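Local coordinates for endoglucanase (Clostridium thermocellum, PDB 2E4T), which hydrolyses internal beta-1,4-glucosidic linkages in cellulose and xyloglucan, through a family 44 glycoside hydrolase module of a larger multidomain enzyme, at residues H283-A288 with I357-Y362. Sequence-based numbering, arbitrary orientation. Where two conformers were deposited one is given.
Sequences HWYPEA and ITEYDY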
loop_
_atom_site.group_PDB
_atom_site.type_symbol
_atom_site.label_atom_id
_atom_site.label_comp_id
_atom_site.label_asym_id
_atom_site.label_seq_id
_atom_site.Cartn_x
_atom_site.Cartn_y
_atom_site.Cartn_z
ATOM N N HIS A 283 4.522 4.166 -4.361
ATOM C CA HIS A 283 4.147 2.963 -5.095
ATOM C C HIS A 283 5.435 2.222 -5.433
ATOM O O HIS A 283 6.432 2.837 -5.839
ATOM C CB HIS A 283 3.422 3.315 -6.382
ATOM C CG HIS A 283 2.169 4.081 -6.138
ATOM N ND1 HIS A 283 1.529 4.321 -4.953
ATOM C CD2 HIS A 283 1.407 4.703 -7.099
ATOM C CE1 HIS A 283 0.411 5.046 -5.214
ATOM N NE2 HIS A 283 0.339 5.298 -6.514
ATOM N N TRP A 284 5.410 0.880 -5.274
ATOM C CA TRP A 284 6.593 0.064 -5.494
ATOM C C TRP A 284 6.172 -1.187 -6.276
ATOM O O TRP A 284 5.707 -2.171 -5.706
ATOM C CB TRP A 284 7.280 -0.338 -4.159
ATOM C CG TRP A 284 8.475 -1.183 -4.297
ATOM C CD1 TRP A 284 8.552 -2.551 -4.118
ATOM C CD2 TRP A 284 9.834 -0.753 -4.614
ATOM N NE1 TRP A 284 9.880 -2.975 -4.282
ATOM C CE2 TRP A 284 10.674 -1.901 -4.565
ATOM C CE3 TRP A 284 10.420 0.478 -4.877
ATOM C CZ2 TRP A 284 12.065 -1.824 -4.799
ATOM C CZ3 TRP A 284 11.816 0.533 -5.104
ATOM C CH2 TRP A 284 12.592 -0.633 -5.056
ATOM N N TYR A 285 6.340 -1.106 -7.601
ATOM C CA TYR A 285 6.199 -2.275 -8.458
ATOM C C TYR A 285 7.598 -2.760 -8.701
ATOM O O TYR A 285 8.414 -2.052 -9.300
ATOM C CB TYR A 285 5.489 -1.930 -9.763
ATOM C CG TYR A 285 4.031 -1.581 -9.532
ATOM C CD1 TYR A 285 3.078 -2.575 -9.423
ATOM C CD2 TYR A 285 3.612 -0.259 -9.449
ATOM C CE1 TYR A 285 1.739 -2.256 -9.232
ATOM C CE2 TYR A 285 2.295 0.085 -9.273
ATOM C CZ TYR A 285 1.326 -0.928 -9.186
ATOM O OH TYR A 285 -0.005 -0.672 -9.109
ATOM N N PRO A 286 7.970 -3.963 -8.195
ATOM C CA PRO A 286 9.354 -4.413 -8.314
ATOM C C PRO A 286 9.829 -4.370 -9.755
ATOM O O PRO A 286 9.109 -4.833 -10.661
ATOM C CB PRO A 286 9.300 -5.856 -7.777
ATOM C CG PRO A 286 8.181 -5.811 -6.870
ATOM C CD PRO A 286 7.136 -4.909 -7.431
ATOM N N GLU A 287 11.066 -3.911 -9.924
ATOM C CA GLU A 287 11.757 -3.990 -11.193
ATOM C C GLU A 287 12.576 -5.294 -11.315
ATOM O O GLU A 287 13.161 -5.574 -12.381
ATOM C CB GLU A 287 12.654 -2.758 -11.398
ATOM C CG GLU A 287 11.880 -1.474 -11.598
ATOM C CD GLU A 287 11.462 -1.187 -13.036
ATOM O OE1 GLU A 287 11.476 -2.088 -13.907
ATOM O OE2 GLU A 287 11.147 0.014 -13.300
ATOM N N ALA A 288 12.638 -6.067 -10.252
ATOM C CA ALA A 288 13.403 -7.322 -10.259
ATOM C C ALA A 288 13.046 -8.165 -11.491
ATOM O O ALA A 288 11.867 -8.341 -11.820
ATOM C CB ALA A 288 13.074 -8.112 -9.002
ATOM N N ILE A 357 2.951 1.921 1.502
ATOM C CA ILE A 357 3.184 1.410 0.142
ATOM C C ILE A 357 1.788 1.209 -0.446
ATOM O O ILE A 357 1.142 0.188 -0.217
ATOM C CB ILE A 357 4.011 0.114 0.126
ATOM C CG1 ILE A 357 5.245 0.206 1.046
ATOM C CG2 ILE A 357 4.338 -0.221 -1.301
ATOM C CD1 ILE A 357 6.248 1.289 0.715
ATOM N N THR A 358 1.294 2.250 -1.164
ATOM C CA THR A 358 -0.119 2.287 -1.512
ATOM C C THR A 358 -0.456 1.614 -2.865
ATOM O O THR A 358 -1.649 1.443 -3.166
ATOM C CB THR A 358 -0.667 3.712 -1.466
ATOM O OG1 THR A 358 0.037 4.511 -2.398
ATOM C CG2 THR A 358 -0.689 4.238 -0.043
ATOM N N GLU A 359 0.561 1.202 -3.618
ATOM C CA GLU A 359 0.372 0.269 -4.714
ATOM C C GLU A 359 1.631 -0.592 -4.756
ATOM O O GLU A 359 2.757 -0.070 -4.608
ATOM C CB GLU A 359 0.213 0.904 -6.098
ATOM C CG GLU A 359 -1.015 1.771 -6.218
ATOM C CD GLU A 359 -1.239 2.389 -7.584
ATOM O OE1 GLU A 359 -0.681 1.878 -8.599
ATOM O OE2 GLU A 359 -2.036 3.374 -7.652
ATOM N N TYR A 360 1.464 -1.884 -5.017
ATOM C CA TYR A 360 2.551 -2.796 -5.267
ATOM C C TYR A 360 1.908 -4.068 -5.852
ATOM O O TYR A 360 0.693 -4.321 -5.688
ATOM C CB TYR A 360 3.349 -3.149 -3.987
ATOM C CG TYR A 360 2.533 -3.905 -2.945
ATOM C CD1 TYR A 360 2.544 -5.291 -2.935
ATOM C CD2 TYR A 360 1.739 -3.244 -2.027
ATOM C CE1 TYR A 360 1.788 -6.029 -2.058
ATOM C CE2 TYR A 360 0.963 -3.964 -1.102
ATOM C CZ TYR A 360 0.984 -5.348 -1.141
ATOM O OH TYR A 360 0.224 -6.115 -0.295
ATOM N N ASP A 361 2.746 -4.890 -6.502
ATOM C CA ASP A 361 2.332 -6.195 -7.059
ATOM C C ASP A 361 3.608 -6.909 -7.418
ATOM O O ASP A 361 4.372 -6.423 -8.254
ATOM C CB ASP A 361 1.457 -5.972 -8.280
ATOM C CG ASP A 361 1.084 -7.261 -9.021
ATOM O OD1 ASP A 361 1.236 -8.358 -8.456
ATOM O OD2 ASP A 361 0.570 -7.141 -10.190
ATOM N N TYR A 362 3.842 -8.084 -6.776
ATOM C CA TYR A 362 5.015 -8.896 -7.065
ATOM C C TYR A 362 4.789 -9.882 -8.225
ATOM O O TYR A 362 5.716 -10.639 -8.568
ATOM C CB TYR A 362 5.515 -9.588 -5.786
ATOM C CG TYR A 362 6.357 -8.649 -4.958
ATOM C CD1 TYR A 362 5.789 -7.508 -4.346
ATOM C CD2 TYR A 362 7.733 -8.827 -4.860
ATOM C CE1 TYR A 362 6.574 -6.553 -3.715
ATOM C CE2 TYR A 362 8.527 -7.906 -4.209
ATOM C CZ TYR A 362 7.958 -6.746 -3.672
ATOM O OH TYR A 362 8.691 -5.766 -3.044
HETATM O O HOH W 1 11.225 -5.759 -3.882
#
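Glu359 lies across one face of the His283 imidazole: its CG sits over the ring centre, 3.6 Å from the centroid in a CH-pi contact, and the carboxylate continues nearly flat against the ring, the two planes 19° apart. Tyr285 meets that carboxylate quite differently. Its hydroxyl OH gives a hydrogen bond to Glu359 OE1 at 2.7 Å, arriving on the anti side of the oxygen, with OE1 near the plane of the phenol ring; one face of this ring lies beneath Tyr360 CA, off toward the rim. Glu359 CG is anti to its own carbonyl carbon (chi1 -63°), and the extended chain beyond carries the carboxylate between these partners, while OE2 makes a salt bridge with Arg42.

Farther along, in the conformer given, Pro286 CG sits over the centre of one face of the Tyr362 ring, 3.4 Å from the centroid, a CH-pi contact. At the edge of the Trp284 indole, NE1 donates to a water at 3.1 Å, which also binds Tyr362 OH. The backbones are joined by a nearly straight bond from Trp284 N to Glu359 O (2.9 Å). Trp284 O, buried here, has no polar partner in the model.

These are the C-terminal ends of adjacent parallel strands 279-284 and 354-360, the sixth and seventh of the TIM barrel. In clan GH-A glycosidases, such as family 5, the nucleophile is a glutamate at the end of the seventh strand, and the place of Glu359 is consistent with that role. Strand 388-391 flanks strand 354-360 on its other side, and helix 368-384 packs against Ile357, Tyr360 and Tyr362.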